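Long-range contact in rhusiopathiae surface protein B (Erysipelothrix rhusiopathiae, PDB 3V10), which probably binds host collagen at the bacterial cell wall, this chain being its collagen-binding region: residues F45-L55 and S95-L106. Sequence-based numbering, arbitrary orientation.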
loop_
_atom_site.group_PDB
_atom_site.type_symbol
_atom_site.label_atom_id
_atom_site.label_comp_id
_atom_site.label_asym_id
_atom_site.label_seq_id
_atom_site.Cartn_x
_atom_site.Cartn_y
_atom_site.Cartn_z
ATOM N N PHE A 45 -21.300 26.641 -2.617
ATOM C CA PHE A 45 -20.278 26.118 -3.517
ATOM C C PHE A 45 -20.798 26.164 -4.940
ATOM O O PHE A 45 -21.949 25.809 -5.205
ATOM C CB PHE A 45 -19.891 24.696 -3.116
ATOM C CG PHE A 45 -19.177 24.619 -1.791
ATOM C CD1 PHE A 45 -18.031 25.379 -1.562
ATOM C CD2 PHE A 45 -19.637 23.779 -0.782
ATOM C CE1 PHE A 45 -17.353 25.299 -0.342
ATOM C CE2 PHE A 45 -18.964 23.694 0.438
ATOM C CZ PHE A 45 -17.822 24.454 0.657
ATOM N N LYS A 46 -19.938 26.629 -5.843
ATOM C CA LYS A 46 -20.271 26.767 -7.255
ATOM C C LYS A 46 -19.370 25.876 -8.096
ATOM O O LYS A 46 -18.222 25.615 -7.728
ATOM C CB LYS A 46 -20.049 28.210 -7.706
ATOM C CG LYS A 46 -20.717 29.268 -6.844
ATOM C CD LYS A 46 -22.222 29.233 -6.986
ATOM C CE LYS A 46 -22.853 30.380 -6.214
ATOM N NZ LYS A 46 -24.321 30.457 -6.418
ATOM N N PRO A 47 -19.873 25.408 -9.249
ATOM C CA PRO A 47 -19.052 24.553 -10.110
ATOM C C PRO A 47 -17.736 25.274 -10.389
ATOM O O PRO A 47 -17.736 26.436 -10.789
ATOM C CB PRO A 47 -19.905 24.411 -11.365
ATOM C CG PRO A 47 -21.298 24.502 -10.836
ATOM C CD PRO A 47 -21.204 25.628 -9.836
ATOM N N GLY A 48 -16.616 24.592 -10.169
ATOM C CA GLY A 48 -15.330 25.217 -10.409
ATOM C C GLY A 48 -14.612 25.630 -9.135
ATOM O O GLY A 48 -13.387 25.759 -9.134
ATOM N N ASP A 49 -15.357 25.863 -8.054
ATOM C CA ASP A 49 -14.719 26.230 -6.793
ATOM C C ASP A 49 -13.870 25.020 -6.424
ATOM O O ASP A 49 -14.181 23.898 -6.826
ATOM C CB ASP A 49 -15.753 26.509 -5.693
ATOM C CG ASP A 49 -16.547 27.784 -5.934
ATOM O OD1 ASP A 49 -16.135 28.611 -6.783
ATOM O OD2 ASP A 49 -17.582 27.965 -5.257
ATOM N N PHE A 50 -12.815 25.241 -5.654
ATOM C CA PHE A 50 -11.900 24.160 -5.311
ATOM C C PHE A 50 -11.080 24.422 -4.056
ATOM O O PHE A 50 -11.168 25.478 -3.439
ATOM C CB PHE A 50 -10.906 23.993 -6.455
ATOM C CG PHE A 50 -10.074 25.228 -6.700
ATOM C CD1 PHE A 50 -10.602 26.312 -7.396
ATOM C CD2 PHE A 50 -8.787 25.335 -6.173
ATOM C CE1 PHE A 50 -9.864 27.486 -7.563
ATOM C CE2 PHE A 50 -8.042 26.504 -6.333
ATOM C CZ PHE A 50 -8.583 27.583 -7.030
ATOM N N PHE A 51 -10.278 23.425 -3.694
ATOM C CA PHE A 51 -9.330 23.531 -2.601
ATOM C C PHE A 51 -8.229 22.531 -2.894
ATOM O O PHE A 51 -8.449 21.526 -3.578
ATOM C CB PHE A 51 -9.942 23.309 -1.201
ATOM C CG PHE A 51 -10.621 21.982 -1.001
ATOM C CD1 PHE A 51 -12.000 21.880 -1.093
ATOM C CD2 PHE A 51 -9.891 20.861 -0.615
ATOM C CE1 PHE A 51 -12.651 20.677 -0.796
ATOM C CE2 PHE A 51 -10.527 19.662 -0.317
ATOM C CZ PHE A 51 -11.908 19.567 -0.406
ATOM N N ASP A 52 -7.040 22.833 -2.403
ATOM C CA ASP A 52 -5.885 21.994 -2.640
ATOM C C ASP A 52 -5.264 21.427 -1.389
ATOM O O ASP A 52 -5.130 22.114 -0.375
ATOM C CB ASP A 52 -4.834 22.794 -3.410
ATOM C CG ASP A 52 -5.309 23.188 -4.787
ATOM O OD1 ASP A 52 -5.537 22.277 -5.612
ATOM O OD2 ASP A 52 -5.462 24.401 -5.048
ATOM N N LEU A 53 -4.863 20.165 -1.479
ATOM C CA LEU A 53 -4.216 19.483 -0.370
ATOM C C LEU A 53 -2.748 19.315 -0.749
ATOM O O LEU A 53 -2.429 19.030 -1.903
ATOM C CB LEU A 53 -4.865 18.112 -0.145
ATOM C CG LEU A 53 -6.381 18.139 0.077
ATOM C CD1 LEU A 53 -6.912 16.720 0.253
ATOM C CD2 LEU A 53 -6.700 18.980 1.297
ATOM N N THR A 54 -1.858 19.507 0.218
ATOM C CA THR A 54 -0.431 19.372 -0.034
ATOM C C THR A 54 0.214 18.442 0.979
ATOM O O THR A 54 0.371 18.798 2.142
ATOM C CB THR A 54 0.283 20.731 0.039
ATOM O OG1 THR A 54 -0.361 21.656 -0.845
ATOM C CG2 THR A 54 1.744 20.589 -0.363
ATOM N N LEU A 55 0.583 17.249 0.530
ATOM C CA LEU A 55 1.226 16.278 1.396
ATOM C C LEU A 55 2.593 16.839 1.792
ATOM O O LEU A 55 3.264 17.494 0.997
ATOM C CB LEU A 55 1.355 14.937 0.669
ATOM C CG LEU A 55 0.014 14.226 0.449
ATOM C CD1 LEU A 55 0.159 13.135 -0.601
ATOM C CD2 LEU A 55 -0.499 13.651 1.775
ATOM N N SER A 95 2.366 14.969 -4.758
ATOM C CA SER A 95 2.173 15.426 -3.380
ATOM C C SER A 95 1.028 16.436 -3.331
ATOM O O SER A 95 0.630 16.885 -2.257
ATOM C CB SER A 95 3.451 16.083 -2.846
ATOM O OG SER A 95 4.542 15.167 -2.819
ATOM N N HIS A 96 0.495 16.786 -4.499
ATOM C CA HIS A 96 -0.600 17.747 -4.580
ATOM C C HIS A 96 -1.900 17.068 -4.993
ATOM O O HIS A 96 -1.932 16.354 -5.985
ATOM C CB HIS A 96 -0.274 18.837 -5.609
ATOM C CG HIS A 96 0.927 19.659 -5.267
ATOM N ND1 HIS A 96 0.907 20.637 -4.294
ATOM C CD2 HIS A 96 2.181 19.661 -5.777
ATOM C CE1 HIS A 96 2.098 21.207 -4.224
ATOM N NE2 HIS A 96 2.889 20.633 -5.113
ATOM N N ILE A 97 -2.964 17.306 -4.235
ATOM C CA ILE A 97 -4.274 16.730 -4.534
ATOM C C ILE A 97 -5.251 17.885 -4.725
ATOM O O ILE A 97 -5.374 18.752 -3.855
ATOM C CB ILE A 97 -4.781 15.839 -3.379
ATOM C CG1 ILE A 97 -3.663 14.913 -2.895
ATOM C CG2 ILE A 97 -5.981 15.032 -3.847
ATOM C CD1 ILE A 97 -3.163 13.959 -3.943
ATOM N N HIS A 98 -5.945 17.885 -5.858
ATOM C CA HIS A 98 -6.880 18.946 -6.208
ATOM C C HIS A 98 -8.328 18.483 -6.129
ATOM O O HIS A 98 -8.671 17.415 -6.630
ATOM C CB HIS A 98 -6.569 19.428 -7.638
ATOM C CG HIS A 98 -7.392 20.595 -8.100
ATOM N ND1 HIS A 98 -7.162 21.888 -7.678
ATOM C CD2 HIS A 98 -8.408 20.671 -8.995
ATOM C CE1 HIS A 98 -7.995 22.708 -8.294
ATOM N NE2 HIS A 98 -8.763 21.996 -9.098
ATOM N N PHE A 99 -9.171 19.273 -5.478
ATOM C CA PHE A 99 -10.587 18.940 -5.410
ATOM C C PHE A 99 -11.353 20.065 -6.085
ATOM O O PHE A 99 -11.119 21.235 -5.788
ATOM C CB PHE A 99 -11.070 18.794 -3.963
ATOM C CG PHE A 99 -12.560 18.590 -3.847
ATOM C CD1 PHE A 99 -13.435 19.674 -3.901
ATOM C CD2 PHE A 99 -13.091 17.312 -3.728
ATOM C CE1 PHE A 99 -14.812 19.490 -3.842
ATOM C CE2 PHE A 99 -14.477 17.113 -3.666
ATOM C CZ PHE A 99 -15.337 18.206 -3.724
ATOM N N GLU A 100 -12.255 19.712 -6.997
ATOM C CA GLU A 100 -13.062 20.702 -7.704
ATOM C C GLU A 100 -14.535 20.303 -7.701
ATOM O O GLU A 100 -14.873 19.139 -7.913
ATOM C CB GLU A 100 -12.571 20.861 -9.151
ATOM C CG GLU A 100 -13.431 21.790 -10.002
ATOM C CD GLU A 100 -12.946 21.888 -11.441
ATOM O OE1 GLU A 100 -12.706 20.829 -12.058
ATOM O OE2 GLU A 100 -12.814 23.019 -11.959
ATOM N N PHE A 101 -15.404 21.275 -7.442
ATOM C CA PHE A 101 -16.840 21.039 -7.432
ATOM C C PHE A 101 -17.346 20.985 -8.871
ATOM O O PHE A 101 -16.955 21.800 -9.701
ATOM C CB PHE A 101 -17.547 22.169 -6.675
ATOM C CG PHE A 101 -17.373 22.105 -5.181
ATOM C CD1 PHE A 101 -18.144 21.236 -4.419
ATOM C CD2 PHE A 101 -16.438 22.912 -4.539
ATOM C CE1 PHE A 101 -17.992 21.169 -3.037
ATOM C CE2 PHE A 101 -16.275 22.852 -3.153
ATOM C CZ PHE A 101 -17.056 21.978 -2.402
ATOM N N MET A 102 -18.217 20.024 -9.161
ATOM C CA MET A 102 -18.768 19.874 -10.503
ATOM C C MET A 102 -20.120 20.573 -10.629
ATOM O O MET A 102 -20.686 21.034 -9.638
ATOM C CB MET A 102 -18.904 18.387 -10.858
ATOM C CG MET A 102 -17.571 17.651 -11.017
ATOM S SD MET A 102 -16.576 18.193 -12.447
ATOM C CE MET A 102 -15.459 19.325 -11.686
ATOM N N GLU A 103 -20.623 20.638 -11.858
ATOM C CA GLU A 103 -21.897 21.281 -12.180
ATOM C C GLU A 103 -23.058 21.026 -11.216
ATOM O O GLU A 103 -23.705 21.965 -10.750
ATOM C CB GLU A 103 -22.333 20.861 -13.588
ATOM C CG GLU A 103 -23.638 21.479 -14.070
ATOM C CD GLU A 103 -23.537 22.977 -14.259
ATOM O OE1 GLU A 103 -22.455 23.453 -14.670
ATOM O OE2 GLU A 103 -24.542 23.676 -14.015
ATOM N N ASP A 104 -23.322 19.761 -10.917
ATOM C CA ASP A 104 -24.441 19.423 -10.053
ATOM C C ASP A 104 -24.377 19.844 -8.594
ATOM O O ASP A 104 -25.270 19.509 -7.818
ATOM C CB ASP A 104 -24.731 17.930 -10.145
ATOM C CG ASP A 104 -25.325 17.542 -11.486
ATOM O OD1 ASP A 104 -26.447 17.998 -11.792
ATOM O OD2 ASP A 104 -24.669 16.788 -12.237
ATOM N N VAL A 105 -23.340 20.578 -8.207
ATOM C CA VAL A 105 -23.272 21.028 -6.826
ATOM C C VAL A 105 -24.361 22.078 -6.649
ATOM O O VAL A 105 -24.772 22.393 -5.534
ATOM C CB VAL A 105 -21.892 21.630 -6.484
ATOM C CG1 VAL A 105 -21.688 22.930 -7.230
ATOM C CG2 VAL A 105 -21.775 21.833 -4.976
ATOM N N LEU A 106 -24.854 22.590 -7.772
ATOM C CA LEU A 106 -25.896 23.612 -7.768
ATOM C C LEU A 106 -27.271 23.049 -7.406
ATOM O O LEU A 106 -28.258 23.783 -7.347
ATOM C CB LEU A 106 -25.962 24.283 -9.143
ATOM C CG LEU A 106 -24.702 25.028 -9.587
ATOM C CD1 LEU A 106 -24.873 25.594 -11.000
ATOM C CD2 LEU A 106 -24.425 26.145 -8.593
HETATM O O HOH W 1 -11.476 25.822 -10.970
HETATM O O HOH W 2 -1.782 21.008 -3.602
#
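F50-T54 and H96-F101 run antiparallel, their axes 4.8 Å apart at closest approach, and L53 and I97 pair through both their N-H and C=O groups; the ladder continues past the strand into the type II turn K46-D49, where F101 N donates to D49 O and F101 O accepts G48 N at 2.9 Å. The pair belongs to the bacterial Ig-type domain of this adhesin and illustrates how one ladder can carry two chemistries. The face bearing F51, L53, I97 and F99 is buried. There F99, with CG anti to its own N (chi1 174°), lays CB over one face of F51, offset toward the rim, in a CH-pi contact 3.8 Å from the ring centroid; the two rings are nearly parallel but slid so far apart that they barely overlap. F34, from strand 28-35, meets both edge-to-face. Farther along, F101 is sandwiched: the F45 ring forms an offset stack on one face, centroids 4.3 Å apart and planes at 16°, while F99 CE1 sits over the centre of the other. Beyond this stack V105 CG2 touches F45 CB, and P47 CD presses on L106 CD2 at 3.5 Å, a tight fit.

The other face, with F50, D52, T54, H96, H98 and E100, is mostly polar. H98 ND1 donates to D52 OD1 at 2.7 Å, reaching the syn side of the carboxylate with the oxygen close to the imidazole plane, while H98 CE1 lies obliquely against F50 CD2. A water links L53 O to H96 ND1, and another donates to G48 O and E100 OE2. Since D52 accepts from ND1, the bond fixes how the imidazole is turned, and the carboxylate would probably favour a protonated histidine; apolar, largely aromatic contacts thus make up the inner face, and a histidine-carboxylate bond and bridging waters most of the polar contact on the outer.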